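Local structure of cytosolic phospholipase A2 delta (Homo sapiens, 5IZ5) at residues Ala338-Leu346 / Gly366-Leu374. The protein hydrolyses glycerophospholipids at the sn-2 position in a calcium-dependent manner, with a preference for linoleic acid there. The protein carries 3 engineered substitutions. Numbering follows the deposited sequence.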
loop_
_atom_site.group_PDB
_atom_site.type_symbol
_atom_site.label_atom_id
_atom_site.label_comp_id
_atom_site.label_asym_id
_atom_site.label_seq_id
_atom_site.Cartn_x
_atom_site.Cartn_y
_atom_site.Cartn_z
ATOM N N ALA B 338 20.052 3.110 10.236
ATOM C CA ALA B 338 19.850 3.446 8.823
ATOM C C ALA B 338 19.728 4.957 8.639
ATOM O O ALA B 338 20.320 5.515 7.725
ATOM C CB ALA B 338 18.614 2.745 8.259
ATOM N N MET B 339 18.961 5.613 9.507
ATOM C CA MET B 339 18.756 7.056 9.407
ATOM C C MET B 339 20.092 7.803 9.483
ATOM O O MET B 339 20.386 8.655 8.642
ATOM C CB MET B 339 17.825 7.554 10.516
ATOM C CG MET B 339 17.568 9.053 10.480
ATOM S SD MET B 339 16.675 9.698 11.898
ATOM C CE MET B 339 17.903 9.531 13.206
ATOM N N THR B 340 20.886 7.478 10.500
ATOM C CA THR B 340 22.174 8.138 10.742
ATOM C C THR B 340 23.147 7.905 9.591
ATOM O O THR B 340 23.705 8.849 9.034
ATOM C CB THR B 340 22.802 7.646 12.061
ATOM O OG1 THR B 340 21.939 7.995 13.146
ATOM C CG2 THR B 340 24.187 8.267 12.301
ATOM N N SER B 341 23.325 6.643 9.229
ATOM C CA SER B 341 24.274 6.272 8.199
ATOM C C SER B 341 23.931 6.896 6.842
ATOM O O SER B 341 24.830 7.317 6.107
ATOM C CB SER B 341 24.333 4.754 8.080
ATOM O OG SER B 341 25.278 4.364 7.098
ATOM N N LEU B 342 22.637 6.959 6.523
ATOM C CA LEU B 342 22.163 7.540 5.269
ATOM C C LEU B 342 22.488 9.030 5.179
ATOM O O LEU B 342 22.841 9.522 4.113
ATOM C CB LEU B 342 20.654 7.310 5.102
ATOM C CG LEU B 342 19.986 7.833 3.828
ATOM C CD1 LEU B 342 20.695 7.360 2.566
ATOM C CD2 LEU B 342 18.523 7.399 3.798
ATOM N N TYR B 343 22.366 9.741 6.297
ATOM C CA TYR B 343 22.796 11.135 6.367
ATOM C C TYR B 343 24.260 11.271 5.927
ATOM O O TYR B 343 24.615 12.172 5.159
ATOM C CB TYR B 343 22.651 11.679 7.788
ATOM C CG TYR B 343 21.299 12.277 8.125
ATOM C CD1 TYR B 343 20.828 13.397 7.453
ATOM C CD2 TYR B 343 20.511 11.744 9.145
ATOM C CE1 TYR B 343 19.603 13.962 7.775
ATOM C CE2 TYR B 343 19.285 12.297 9.469
ATOM C CZ TYR B 343 18.833 13.404 8.784
ATOM O OH TYR B 343 17.615 13.953 9.104
ATOM N N GLY B 344 25.100 10.369 6.432
ATOM C CA GLY B 344 26.516 10.333 6.085
ATOM C C GLY B 344 26.752 10.039 4.620
ATOM O O GLY B 344 27.609 10.668 3.994
ATOM N N HIS B 345 25.994 9.087 4.071
ATOM C CA HIS B 345 26.093 8.761 2.656
ATOM C C HIS B 345 25.703 9.944 1.775
ATOM O O HIS B 345 26.327 10.187 0.736
ATOM C CB HIS B 345 25.228 7.550 2.303
ATOM C CG HIS B 345 25.731 6.261 2.868
ATOM N ND1 HIS B 345 27.068 6.011 3.085
ATOM C CD2 HIS B 345 25.073 5.138 3.235
ATOM C CE1 HIS B 345 27.210 4.791 3.572
ATOM N NE2 HIS B 345 26.015 4.240 3.671
ATOM N N LEU B 346 24.668 10.669 2.184
ATOM C CA LEU B 346 24.231 11.845 1.444
ATOM C C LEU B 346 25.260 12.978 1.543
ATOM O O LEU B 346 25.492 13.685 0.566
ATOM C CB LEU B 346 22.856 12.311 1.931
ATOM C CG LEU B 346 21.677 11.367 1.654
ATOM C CD1 LEU B 346 20.445 11.839 2.403
ATOM C CD2 LEU B 346 21.376 11.247 0.168
ATOM N N GLY B 366 13.569 2.959 8.610
ATOM C CA GLY B 366 14.346 4.080 9.173
ATOM C C GLY B 366 14.957 5.054 8.178
ATOM O O GLY B 366 15.182 6.224 8.512
ATOM N N SER B 367 15.242 4.583 6.968
ATOM C CA SER B 367 15.746 5.460 5.904
ATOM C C SER B 367 14.753 6.559 5.529
ATOM O O SER B 367 15.174 7.660 5.152
ATOM C CB SER B 367 16.089 4.658 4.651
ATOM O OG SER B 367 17.281 3.930 4.853
ATOM N N THR B 368 13.451 6.267 5.651
ATOM C CA THR B 368 12.406 7.247 5.330
ATOM C C THR B 368 12.412 8.429 6.289
ATOM O O THR B 368 11.907 9.499 5.944
ATOM C CB THR B 368 10.973 6.643 5.328
ATOM O OG1 THR B 368 10.609 6.222 6.649
ATOM C CG2 THR B 368 10.862 5.472 4.358
ATOM N N TRP B 369 12.967 8.246 7.487
ATOM C CA TRP B 369 13.051 9.338 8.455
ATOM C C TRP B 369 14.017 10.410 7.967
ATOM O O TRP B 369 13.746 11.604 8.100
ATOM C CB TRP B 369 13.503 8.850 9.839
ATOM C CG TRP B 369 12.695 7.711 10.400
ATOM C CD1 TRP B 369 11.479 7.264 9.964
ATOM C CD2 TRP B 369 13.044 6.896 11.522
ATOM N NE1 TRP B 369 11.063 6.199 10.725
ATOM C CE2 TRP B 369 12.002 5.959 11.695
ATOM C CE3 TRP B 369 14.151 6.859 12.393
ATOM C CZ2 TRP B 369 12.025 4.998 12.707
ATOM C CZ3 TRP B 369 14.176 5.900 13.397
ATOM C CH2 TRP B 369 13.117 4.980 13.546
ATOM N N THR B 370 15.151 9.973 7.423
ATOM C CA THR B 370 16.129 10.884 6.837
ATOM C C THR B 370 15.491 11.620 5.666
ATOM O O THR B 370 15.560 12.851 5.578
ATOM C CB THR B 370 17.363 10.117 6.326
ATOM O OG1 THR B 370 17.895 9.312 7.381
ATOM C CG2 THR B 370 18.450 11.074 5.834
ATOM N N MET B 371 14.851 10.849 4.791
ATOM C CA MET B 371 14.213 11.385 3.602
ATOM C C MET B 371 13.150 12.416 3.966
ATOM O O MET B 371 13.134 13.518 3.421
ATOM C CB MET B 371 13.588 10.256 2.773
ATOM C CG MET B 371 14.616 9.308 2.181
ATOM S SD MET B 371 13.899 7.784 1.552
ATOM C CE MET B 371 12.935 8.415 0.177
ATOM N N ALA B 372 12.279 12.062 4.901
ATOM C CA ALA B 372 11.182 12.940 5.290
ATOM C C ALA B 372 11.688 14.254 5.875
ATOM O O ALA B 372 11.207 15.329 5.521
ATOM C CB ALA B 372 10.273 12.242 6.283
ATOM N N HIS B 373 12.659 14.173 6.774
ATOM C CA HIS B 373 13.219 15.381 7.360
ATOM C C HIS B 373 13.823 16.298 6.290
ATOM O O HIS B 373 13.555 17.501 6.267
ATOM C CB HIS B 373 14.284 15.046 8.399
ATOM C CG HIS B 373 14.909 16.259 9.015
ATOM N ND1 HIS B 373 16.273 16.431 9.110
ATOM C CD2 HIS B 373 14.352 17.376 9.539
ATOM C CE1 HIS B 373 16.529 17.594 9.683
ATOM N NE2 HIS B 373 15.380 18.187 9.954
ATOM N N LEU B 374 14.635 15.726 5.411
ATOM C CA LEU B 374 15.322 16.515 4.394
ATOM C C LEU B 374 14.359 17.154 3.406
ATOM O O LEU B 374 14.478 18.345 3.108
ATOM C CB LEU B 374 16.339 15.664 3.637
ATOM C CG LEU B 374 17.567 15.243 4.450
ATOM C CD1 LEU B 374 18.415 14.279 3.636
ATOM C CD2 LEU B 374 18.394 16.445 4.895
#
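Helices 338-346 and 367-374 cross at -55° with their axes 7.8 Å apart at the closest, and the backbones come nearest at Met339 and Ser367, whose CA atoms are 4.9 Å apart. Thr370 of helix 367-374 is a knob set in a hole made by Met339, Leu342, Tyr343 and Leu346. Its two branches divide the work. Thr370 OG1 donates a 2.9 Å hydrogen bond to Met339 O, meeting the carbonyl from the side, slightly tilted out of its plane, at a C=O...OG1 angle of 105°, while that oxygen also accepts the helical bond from Tyr343 N. Thr370 CG2, anti to the backbone N, sits 3.5 Å from the centroid of the Tyr343 ring, almost on the ring normal, a CH-pi contact. Both helices belong to the patatin-like catalytic domain: 335-351 follows strand 327-331, with the substrate-binding Gly334 and Gly335 at its N-terminal end, and the nucleophile Ser365 immediately precedes segment 366-374, so the contact packs the helix that follows the nucleophile in sequence against the one with the substrate-binding glycines at its start. Beyond the ring, Tyr343 OH and His373 ND1 share a hydrogen bond of 2.8 Å, the two side chains crossing at about a right angle; Tyr391 stacks on the histidine. The Met339 chain bends at chi3 (70°) and lays SD in plane at the Trp369 edge, 3.8 Å from CE3, a Met-aromatic contact. Leu346 and Leu374 meet tip to tip through their CD1 methyls.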